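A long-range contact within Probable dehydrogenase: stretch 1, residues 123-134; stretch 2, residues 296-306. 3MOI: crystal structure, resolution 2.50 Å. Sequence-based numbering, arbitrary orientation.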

# COMPACT_ATOMS: atom_id res chain seq x y z
N SER A 123 -16.15 15.16 -3.50
CA SER A 123 -15.24 14.10 -3.38
C SER A 123 -14.42 14.24 -2.09
O SER A 123 -14.35 15.30 -1.43
CB SER A 123 -14.37 13.96 -4.64
OG SER A 123 -13.35 14.91 -4.71
N ARG A 124 -13.77 13.14 -1.76
CA ARG A 124 -12.85 13.15 -0.65
C ARG A 124 -11.67 13.99 -1.07
O ARG A 124 -10.89 14.36 -0.23
CB ARG A 124 -12.44 11.75 -0.29
CG ARG A 124 -13.63 10.91 0.20
CD ARG A 124 -13.69 10.89 1.71
NE ARG A 124 -14.42 12.05 2.24
CZ ARG A 124 -15.64 11.99 2.78
NH1 ARG A 124 -16.23 13.08 3.26
NH2 ARG A 124 -16.27 10.82 2.85
N SER A 125 -11.53 14.33 -2.36
CA SER A 125 -10.49 15.31 -2.73
C SER A 125 -10.81 16.75 -2.31
O SER A 125 -9.92 17.61 -2.26
CB SER A 125 -10.10 15.22 -4.21
OG SER A 125 -11.09 15.75 -5.07
N HIS A 126 -12.06 17.02 -1.97
CA HIS A 126 -12.34 18.29 -1.29
C HIS A 126 -11.91 18.28 0.20
O HIS A 126 -11.85 19.35 0.81
CB HIS A 126 -13.83 18.63 -1.38
CG HIS A 126 -14.30 18.85 -2.76
ND1 HIS A 126 -14.12 20.05 -3.43
CD2 HIS A 126 -14.93 18.02 -3.62
CE1 HIS A 126 -14.63 19.94 -4.64
NE2 HIS A 126 -15.12 18.71 -4.78
N ASP A 127 -11.67 17.10 0.78
CA ASP A 127 -11.16 17.01 2.12
C ASP A 127 -10.01 17.97 2.27
O ASP A 127 -9.11 17.96 1.46
CB ASP A 127 -10.63 15.63 2.48
CG ASP A 127 -11.73 14.61 2.65
OD1 ASP A 127 -12.90 15.00 2.49
OD2 ASP A 127 -11.39 13.38 2.87
N PRO A 128 -10.02 18.81 3.33
CA PRO A 128 -8.88 19.73 3.47
C PRO A 128 -7.56 19.05 3.65
O PRO A 128 -6.56 19.61 3.30
CB PRO A 128 -9.22 20.55 4.75
CG PRO A 128 -10.69 20.41 4.92
CD PRO A 128 -11.03 19.01 4.38
N VAL A 129 -7.51 17.85 4.19
CA VAL A 129 -6.20 17.19 4.26
C VAL A 129 -5.60 16.99 2.87
O VAL A 129 -4.39 17.20 2.68
CB VAL A 129 -6.20 15.89 5.08
CG1 VAL A 129 -6.66 16.18 6.55
CG2 VAL A 129 -7.05 14.83 4.41
N VAL A 130 -6.44 16.69 1.88
CA VAL A 130 -5.99 16.53 0.50
C VAL A 130 -5.60 17.85 -0.11
O VAL A 130 -4.62 17.97 -0.81
CB VAL A 130 -7.06 15.87 -0.34
CG1 VAL A 130 -6.66 15.88 -1.79
CG2 VAL A 130 -7.36 14.42 0.20
N ARG A 131 -6.36 18.87 0.16
CA ARG A 131 -5.97 20.20 -0.29
C ARG A 131 -4.67 20.61 0.37
O ARG A 131 -3.79 21.22 -0.27
CB ARG A 131 -7.04 21.20 0.08
CG ARG A 131 -6.80 22.66 -0.35
CD ARG A 131 -8.16 23.40 -0.22
NE ARG A 131 -8.02 24.73 0.35
CZ ARG A 131 -8.45 25.86 -0.23
NH1 ARG A 131 -9.06 25.85 -1.43
NH2 ARG A 131 -8.27 27.02 0.40
N THR A 132 -4.52 20.24 1.63
CA THR A 132 -3.28 20.56 2.33
C THR A 132 -2.11 19.84 1.73
O THR A 132 -1.07 20.46 1.59
CB THR A 132 -3.33 20.27 3.83
OG1 THR A 132 -4.53 20.84 4.36
CG2 THR A 132 -2.10 20.87 4.53
N LEU A 133 -2.28 18.57 1.37
CA LEU A 133 -1.21 17.81 0.73
C LEU A 133 -0.84 18.50 -0.57
O LEU A 133 0.34 18.65 -0.85
CB LEU A 133 -1.55 16.31 0.49
CG LEU A 133 -1.66 15.34 1.71
CD1 LEU A 133 -2.54 14.09 1.42
CD2 LEU A 133 -0.33 14.84 2.29
N ARG A 134 -1.83 18.95 -1.35
CA ARG A 134 -1.54 19.69 -2.59
C ARG A 134 -0.71 20.94 -2.27
O ARG A 134 0.39 21.14 -2.82
CB ARG A 134 -2.81 20.07 -3.40
CG ARG A 134 -2.54 20.92 -4.64
CD ARG A 134 -3.87 21.54 -5.31
NE ARG A 134 -4.15 20.77 -6.54
CZ ARG A 134 -4.17 21.18 -7.81
NH1 ARG A 134 -4.09 22.47 -8.18
NH2 ARG A 134 -4.35 20.22 -8.74
N LYS A 296 -12.86 15.89 13.91
CA LYS A 296 -11.52 16.13 13.38
C LYS A 296 -11.54 16.10 11.81
O LYS A 296 -12.62 16.11 11.21
CB LYS A 296 -10.53 15.10 13.99
CG LYS A 296 -10.04 15.35 15.45
CD LYS A 296 -11.15 15.16 16.46
CE LYS A 296 -10.63 15.17 17.90
NZ LYS A 296 -10.20 13.79 18.34
N GLN A 297 -10.37 16.07 11.16
CA GLN A 297 -10.31 16.10 9.69
C GLN A 297 -10.78 14.81 9.03
O GLN A 297 -10.42 13.74 9.44
CB GLN A 297 -8.92 16.40 9.19
CG GLN A 297 -8.46 17.79 9.36
CD GLN A 297 -9.38 18.80 8.73
OE1 GLN A 297 -10.01 18.55 7.70
NE2 GLN A 297 -9.46 19.99 9.36
N PRO A 298 -11.58 14.91 7.98
CA PRO A 298 -11.99 13.75 7.22
C PRO A 298 -10.86 13.22 6.38
O PRO A 298 -9.89 13.95 6.14
CB PRO A 298 -13.09 14.30 6.31
CG PRO A 298 -13.54 15.50 7.01
CD PRO A 298 -12.31 16.10 7.55
N HIS A 299 -10.98 11.99 5.91
CA HIS A 299 -9.84 11.29 5.24
C HIS A 299 -10.37 10.10 4.44
O HIS A 299 -11.50 9.69 4.64
CB HIS A 299 -8.82 10.80 6.28
CG HIS A 299 -9.22 9.53 6.97
ND1 HIS A 299 -8.68 8.30 6.65
CD2 HIS A 299 -10.11 9.30 7.97
CE1 HIS A 299 -9.23 7.37 7.42
NE2 HIS A 299 -10.09 7.95 8.25
N PHE A 300 -9.59 9.53 3.55
CA PHE A 300 -10.06 8.32 2.87
C PHE A 300 -8.97 7.26 2.86
O PHE A 300 -8.05 7.28 2.03
CB PHE A 300 -10.51 8.67 1.44
CG PHE A 300 -11.34 7.61 0.81
CD1 PHE A 300 -12.62 7.41 1.21
CD2 PHE A 300 -10.84 6.86 -0.24
CE1 PHE A 300 -13.43 6.45 0.63
CE2 PHE A 300 -11.62 5.87 -0.83
CZ PHE A 300 -12.94 5.66 -0.38
N GLY A 301 -9.05 6.34 3.79
CA GLY A 301 -7.94 5.40 4.02
C GLY A 301 -6.72 6.23 4.34
O GLY A 301 -6.82 7.40 4.79
N VAL A 302 -5.56 5.67 4.05
CA VAL A 302 -4.34 6.40 4.22
C VAL A 302 -3.70 6.72 2.91
O VAL A 302 -3.87 6.03 1.95
CB VAL A 302 -3.33 5.70 5.16
CG1 VAL A 302 -4.02 4.65 6.11
CG2 VAL A 302 -2.14 5.23 4.42
N MET A 303 -2.94 7.80 2.89
CA MET A 303 -2.39 8.33 1.69
C MET A 303 -0.99 8.81 2.01
O MET A 303 -0.85 9.80 2.70
CB MET A 303 -3.29 9.47 1.19
CG MET A 303 -4.68 8.97 0.60
SD MET A 303 -5.78 10.20 -0.22
CE MET A 303 -4.63 11.46 -0.38
N LEU A 304 0.02 8.08 1.52
CA LEU A 304 1.44 8.34 1.78
C LEU A 304 2.19 8.88 0.55
O LEU A 304 2.41 8.16 -0.43
CB LEU A 304 2.12 7.02 2.27
CG LEU A 304 1.67 6.48 3.66
CD1 LEU A 304 1.73 4.98 3.86
CD2 LEU A 304 2.48 7.16 4.73
N VAL A 305 2.61 10.13 0.58
CA VAL A 305 3.15 10.77 -0.62
C VAL A 305 4.61 10.83 -0.45
O VAL A 305 5.06 11.50 0.45
CB VAL A 305 2.62 12.19 -0.75
CG1 VAL A 305 3.18 12.89 -1.97
CG2 VAL A 305 1.13 12.15 -0.69
N THR A 306 5.39 10.15 -1.26
CA THR A 306 6.78 10.21 -0.97
C THR A 306 7.50 11.15 -1.94
O THR A 306 7.56 10.96 -3.16
CB THR A 306 7.43 8.77 -0.69
OG1 THR A 306 8.48 8.46 -1.58
CG2 THR A 306 6.47 7.72 -0.62

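Residues that touch across the two stretches are at least 168 apart in sequence. The stretches bury 508 Å² between them without a single hydrogen bond across the interface; the contact rests on packing, of side chains against one another and against the backbone of the loop. Helix 128-134 and strand 302-306 run nearly parallel, at 2°, but their axes come no closer than 11.2 Å, so side chains must fill the space between them.

Met-303 does much of this filling. Its chi2 is t, but chi3, at 14°, turns the methyl back, and the methyl rests against the shallow notch between Val-130 and Leu-133, one helical turn apart: CE of Met-303 lies 4.1 Å from Val-130 CG2 and 3.8 Å from Leu-133 CD1. The other methyl of Leu-133, CD2, reaches CG2 of Val-305 at 4.3 Å, so this forked side chain touches two strand residues. Met-303 and Val-305 direct their CA-to-CB bonds toward stretch 1, and Leu-304, between them, directs its own away.

At the start of the helix the loop comes closer. Val-129 CG1 packs against Gln-297 CB at 3.5 Å, and Val-129 CG2 lies 3.4 Å from Pro-298 O. Gln-297 folds its side chain (chi1 and chi2 both m) so that its OE1 comes within 3.4 Å of Pro-128 CG. The two prolines meet more loosely, with 4.5 Å between Pro-128 CD and Pro-298 CD.

Asp-127 also faces the loop, its OD1 3.9 Å from CB of Pro-298. Its OD2 lies 3.4 Å from His-299 N, but the angle is too poor for a hydrogen bond. Within its own stretch Asp-127 is salt-bridged to Arg-124, with 3.3 Å between Arg-124 NE and Asp-127 OD1; the hydrogen bond is weak and the place of OD1 less sure. The aliphatic portion of Arg-124 completes the packing: Arg-124 CD lies 3.7 Å from Phe-300 CD1 and 3.8 Å from His-299 O.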